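Local coordinates for protein 3-hydroxyisobutyryl-CoA hydrolase (Mycobacterium thermoresistibile, PDB 4HDT) that probably hydrolyses 3-hydroxyisobutyryl-CoA to 3-hydroxyisobutyrate and coenzyme A, and belongs to the crotonase-like (enoyl-CoA hydratase/isomerase) family, at residues A[24-29]-A[35-40]; A[119-124]-A[136-141]. All blocks are in the same frame, centred on the assembly; numbering follows the deposited sequence.

Interaction 1: A[24-29]-A[35-40]. With ZN (zinc ion), chain D; ACT (acetate ion), chain H.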
loop_
_atom_site.group_PDB
_atom_site.type_symbol
_atom_site.label_atom_id
_atom_site.label_comp_id
_atom_site.label_asym_id
_atom_site.label_seq_id
_atom_site.Cartn_x
_atom_site.Cartn_y
_atom_site.Cartn_z
ATOM N N LEU A 24 12.341 -4.614 9.541
ATOM C CA LEU A 24 12.633 -4.958 8.160
ATOM C C LEU A 24 14.096 -4.563 7.891
ATOM O O LEU A 24 14.514 -3.499 8.334
ATOM C CB LEU A 24 11.747 -4.161 7.221
ATOM C CG LEU A 24 10.265 -4.376 7.444
ATOM C CD1 LEU A 24 9.518 -3.575 6.428
ATOM C CD2 LEU A 24 9.885 -5.853 7.353
ATOM N N ASN A 25 14.871 -5.435 7.244
ATOM C CA ASN A 25 16.339 -5.247 7.248
ATOM C C ASN A 25 16.970 -5.581 5.904
ATOM O O ASN A 25 17.865 -6.426 5.815
ATOM C CB ASN A 25 16.974 -6.063 8.388
ATOM C CG ASN A 25 18.452 -5.794 8.556
ATOM O OD1 ASN A 25 18.916 -4.639 8.421
ATOM N ND2 ASN A 25 19.218 -6.851 8.792
ATOM N N ARG A 26 16.554 -4.863 4.876
ATOM C CA ARG A 26 17.274 -4.806 3.607
ATOM C C ARG A 26 17.463 -3.321 3.263
ATOM O O ARG A 26 16.905 -2.810 2.295
ATOM C CB ARG A 26 16.511 -5.539 2.519
ATOM C CG ARG A 26 16.138 -6.971 2.907
ATOM C CD ARG A 26 15.961 -7.902 1.724
ATOM N NE ARG A 26 15.183 -7.336 0.664
ATOM C CZ ARG A 26 15.289 -7.637 -0.626
ATOM N NH1 ARG A 26 14.478 -7.027 -1.483
ATOM N NH2 ARG A 26 16.126 -8.585 -1.051
ATOM N N PRO A 27 18.236 -2.612 4.088
ATOM C CA PRO A 27 18.233 -1.143 3.887
ATOM C C PRO A 27 18.786 -0.649 2.535
ATOM O O PRO A 27 18.366 0.415 2.070
ATOM C CB PRO A 27 19.067 -0.630 5.052
ATOM C CG PRO A 27 19.875 -1.782 5.503
ATOM C CD PRO A 27 18.984 -2.994 5.287
ATOM N N LYS A 28 19.701 -1.408 1.921
ATOM C CA LYS A 28 20.205 -1.005 0.610
ATOM C C LYS A 28 19.088 -1.039 -0.464
ATOM O O LYS A 28 19.195 -0.299 -1.455
ATOM C CB LYS A 28 21.414 -1.838 0.202
ATOM C CG LYS A 28 22.620 -1.567 1.084
ATOM C CD LYS A 28 23.788 -2.500 0.820
ATOM C CE LYS A 28 24.905 -2.232 1.813
ATOM N NZ LYS A 28 26.174 -2.895 1.401
ATOM N N ALA A 29 18.009 -1.806 -0.222
ATOM C CA ALA A 29 16.821 -1.895 -1.095
ATOM C C ALA A 29 15.601 -1.129 -0.493
ATOM O O ALA A 29 14.453 -1.392 -0.854
ATOM C CB ALA A 29 16.437 -3.353 -1.340
ATOM N N HIS A 35 9.592 -12.848 -0.192
ATOM C CA HIS A 35 8.637 -13.835 0.296
ATOM C C HIS A 35 9.091 -14.291 1.679
ATOM O O HIS A 35 8.282 -14.487 2.600
ATOM C CB HIS A 35 8.577 -14.959 -0.728
ATOM C CG HIS A 35 7.492 -15.932 -0.459
ATOM N ND1 HIS A 35 7.346 -17.099 -1.169
ATOM C CD2 HIS A 35 6.466 -15.889 0.425
ATOM C CE1 HIS A 35 6.290 -17.751 -0.710
ATOM N NE2 HIS A 35 5.725 -17.024 0.239
ATOM N N GLY A 36 10.404 -14.465 1.855
ATOM C CA GLY A 36 10.956 -14.813 3.146
ATOM C C GLY A 36 10.634 -13.857 4.282
ATOM O O GLY A 36 10.317 -14.266 5.406
ATOM N N MET A 37 10.679 -12.564 3.983
ATOM C CA MET A 37 10.352 -11.566 5.004
ATOM C C MET A 37 8.888 -11.648 5.412
ATOM O O MET A 37 8.556 -11.534 6.611
ATOM C CB MET A 37 10.697 -10.154 4.484
ATOM C CG MET A 37 12.195 -9.929 4.269
ATOM S SD MET A 37 12.628 -8.532 3.218
ATOM C CE MET A 37 12.198 -7.115 4.228
ATOM N N VAL A 38 8.016 -11.758 4.413
ATOM C CA VAL A 38 6.575 -11.975 4.662
ATOM C C VAL A 38 6.330 -13.197 5.548
ATOM O O VAL A 38 5.603 -13.120 6.545
ATOM C CB VAL A 38 5.814 -12.040 3.313
ATOM C CG1 VAL A 38 4.449 -12.671 3.448
ATOM C CG2 VAL A 38 5.750 -10.646 2.696
ATOM N N THR A 39 6.962 -14.338 5.240
ATOM C CA THR A 39 6.705 -15.525 6.057
ATOM C C THR A 39 7.272 -15.412 7.488
ATOM O O THR A 39 6.676 -15.891 8.429
ATOM C CB THR A 39 7.200 -16.787 5.326
ATOM O OG1 THR A 39 8.570 -16.628 4.998
ATOM C CG2 THR A 39 6.456 -16.984 4.089
ATOM N N THR A 40 8.416 -14.744 7.657
ATOM C CA THR A 40 8.948 -14.470 8.982
ATOM C C THR A 40 7.957 -13.635 9.818
ATOM O O THR A 40 7.651 -13.958 10.973
ATOM C CB THR A 40 10.318 -13.772 8.899
ATOM O OG1 THR A 40 11.257 -14.706 8.342
ATOM C CG2 THR A 40 10.813 -13.357 10.287
HETATM ZN ZN ZN D . 8.428 -18.249 -2.532
HETATM C C ACT H . 9.006 -12.367 -3.835
HETATM O O ACT H . 10.012 -12.748 -3.150
HETATM O OXT ACT H . 8.326 -13.171 -4.510
HETATM C CH3 ACT H . 8.628 -10.909 -3.928
#
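Leu24, at the end of strand 19-24, offers its CD2 branch to the methyl end of Met37, with CD2 4.1 Å from Met37 CE; the two side chains run at about a right angle. At Asn25 the chain leaves the sheet, and its backbone N stands 4.4 Å from Met37 CE, the same methyl, while the Asn25 side chain leads off to the backbone of Glu9. Arg26 then crosses the thioether obliquely. Its CD is 3.7 Å from Met37 SD and its NE 3.8 Å from that sulfur. A bend at chi3 (-46°) carries the guanidinium on past the sulfur to Ser32, to which NH1 is hydrogen-bonded, and to Asp72, its salt-bridge partner. This is the turn from a strand of the crotonase-like sheet into helix 35-49, and Met37, in the first turn of that helix, reaches across to the loop. Bending at chi3 (70°) turns its CE back toward Leu24, while SD stays beside Arg26. Strand 11-16 adds Val11 to the surroundings of Met37. At the start of the helix, His35 ND1 binds zinc at 2.1 Å, with Glu86 as a further ligand, and NE2 is hydrogen-bonded to Asp93. The backbone N of His35 donates a bent hydrogen bond (137°) to O of an acetate probably taken up from the crystallisation liquor, 3.0 Å away.

Interaction 2: A[119-124]-A[136-141]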
loop_
_atom_site.group_PDB
_atom_site.type_symbol
_atom_site.label_atom_id
_atom_site.label_comp_id
_atom_site.label_asym_id
_atom_site.label_seq_id
_atom_site.Cartn_x
_atom_site.Cartn_y
_atom_site.Cartn_z
ATOM N N GLY A 119 3.731 -2.549 -1.084
ATOM C CA GLY A 119 3.806 -3.505 0.030
ATOM C C GLY A 119 4.158 -2.963 1.390
ATOM O O GLY A 119 3.784 -3.521 2.397
ATOM N N GLY A 120 4.857 -1.811 1.453
ATOM C CA GLY A 120 5.120 -1.148 2.730
ATOM C C GLY A 120 3.855 -0.596 3.385
ATOM O O GLY A 120 3.681 -0.673 4.583
ATOM N N VAL A 121 2.956 -0.063 2.562
ATOM C CA VAL A 121 1.597 0.258 3.023
ATOM C C VAL A 121 0.903 -0.995 3.532
ATOM O O VAL A 121 0.256 -0.986 4.590
ATOM C CB VAL A 121 0.746 0.946 1.912
ATOM C CG1 VAL A 121 -0.698 1.153 2.403
ATOM C CG2 VAL A 121 1.373 2.283 1.535
ATOM N N GLY A 122 1.053 -2.106 2.832
ATOM C CA GLY A 122 0.422 -3.347 3.305
ATOM C C GLY A 122 0.846 -3.827 4.684
ATOM O O GLY A 122 0.031 -4.346 5.412
ATOM N N VAL A 123 2.128 -3.694 5.041
ATOM C CA VAL A 123 2.573 -4.116 6.366
ATOM C C VAL A 123 2.382 -3.044 7.448
ATOM O O VAL A 123 2.290 -3.384 8.629
ATOM C CB VAL A 123 4.048 -4.675 6.386
ATOM C CG1 VAL A 123 4.111 -6.049 5.717
ATOM C CG2 VAL A 123 5.053 -3.735 5.782
ATOM N N GLY A 124 2.277 -1.768 7.040
ATOM C CA GLY A 124 2.115 -0.697 8.029
ATOM C C GLY A 124 0.696 -0.204 8.270
ATOM O O GLY A 124 0.304 0.058 9.426
ATOM N N THR A 136 7.639 11.199 6.011
ATOM C CA THR A 136 6.812 10.223 5.308
ATOM C C THR A 136 6.482 10.632 3.863
ATOM O O THR A 136 6.021 11.772 3.611
ATOM C CB THR A 136 5.523 9.953 6.111
ATOM O OG1 THR A 136 5.892 9.447 7.416
ATOM C CG2 THR A 136 4.570 8.991 5.369
ATOM N N LYS A 137 6.770 9.718 2.931
ATOM C CA LYS A 137 6.393 9.828 1.515
ATOM C C LYS A 137 5.698 8.529 1.188
ATOM O O LYS A 137 6.351 7.500 0.940
ATOM C CB LYS A 137 7.613 10.115 0.622
ATOM C CG LYS A 137 8.206 11.486 0.980
ATOM C CD LYS A 137 9.323 11.926 0.074
ATOM C CE LYS A 137 9.864 13.294 0.487
ATOM N NZ LYS A 137 10.711 13.251 1.746
ATOM N N MET A 138 4.358 8.569 1.228
ATOM C CA MET A 138 3.534 7.361 1.108
ATOM C C MET A 138 2.862 7.338 -0.238
ATOM O O MET A 138 2.435 8.366 -0.739
ATOM C CB MET A 138 2.499 7.306 2.245
ATOM C CG MET A 138 1.730 5.981 2.346
ATOM S SD MET A 138 0.636 5.857 3.785
ATOM C CE MET A 138 1.749 5.894 5.153
ATOM N N ALA A 139 2.762 6.169 -0.840
ATOM C CA ALA A 139 2.123 6.072 -2.141
ATOM C C ALA A 139 1.667 4.673 -2.445
ATOM O O ALA A 139 2.167 3.700 -1.850
ATOM C CB ALA A 139 3.057 6.540 -3.255
ATOM N N MET A 140 0.671 4.589 -3.338
ATOM C CA MET A 140 0.291 3.353 -4.025
ATOM C C MET A 140 0.528 3.576 -5.520
ATOM O O MET A 140 -0.359 3.992 -6.260
ATOM C CB MET A 140 -1.171 2.976 -3.703
ATOM C CG MET A 140 -1.420 2.734 -2.213
ATOM S SD MET A 140 -0.516 1.336 -1.528
ATOM C CE MET A 140 -1.250 -0.059 -2.418
ATOM N N PRO A 141 1.768 3.340 -5.968
ATOM C CA PRO A 141 2.211 3.736 -7.316
ATOM C C PRO A 141 2.089 2.664 -8.412
ATOM O O PRO A 141 2.669 2.809 -9.517
ATOM C CB PRO A 141 3.676 4.018 -7.046
ATOM C CG PRO A 141 4.041 2.919 -6.135
ATOM C CD PRO A 141 2.883 2.770 -5.195
#
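With CG1 anti to its backbone N (chi1 175°), Val121 sets both methyls of its fork toward 136-141. In Met140 the bend at chi2 (-64°) brings SD against the valine, and that at chi3 (-65°) sets the direction of the methyl. Met140 SD lies 3.7 Å from Val121 CB and 3.9 Å from Val121 CG1 in the conformer described, close to the root of the fork and to both branches, and the two side chains pass at a slant; a second conformer is modelled, so this part of the contact is less certain. The other methyl, CG2, faces the strand. Val121 CG2 sits 3.8 Å from Met138 CG, touching that methionine part-way along its chain, and it also approaches the backbone, where Ala139 O is 3.8 Å away. Ala139 itself turns its CB from the helix, leaving its main chain to meet the valine between the two methionines.

The short helix 119-124 thus rests on strand 137-139 and the residue after it through a single residue, Val121. Four of its six residues, Gly119, Gly120, Gly122 and Gly124, have no side chain. The strand pairs in parallel with 115-117, through backbone hydrogen bonds of Ala139 to Val116 and Gly118, so that helix and strand belong to one compact part of the crotonase-like core. Phe185 touches both Val121 and Met138, and Pro149 packs on Met140.

No hydrogen bond joins the two segments. Every residue that touches is buried, and the meeting surfaces are methyls, methylenes and a thioether sulfur, with one carbonyl oxygen beside a methyl. Cohesion across this contact therefore comes from dispersion and the exclusion of water, and depends on shape more than on any directed bond.

In the fold
From the N terminus, strands 11-16 and 19-24 come first, and interaction 1 closes the short loop that follows, folding the start of helix 35-49 back beside the end of strand 19-24. The chain then passes through strand 56-61, helices 73-81 and 85-103 and strand 108-112 before interaction 2 opens. That contact closes a loop containing strand 129-132, bringing helix 119-124 onto strand 137-139 of the small two-stranded sheet. The two loops follow one another in series, neither nested nor crossed. Interaction 1 lies farther out, interaction 2 near the middle of the chain; their centres are about 15 Å apart and their nearest atoms about 5 Å, without touching.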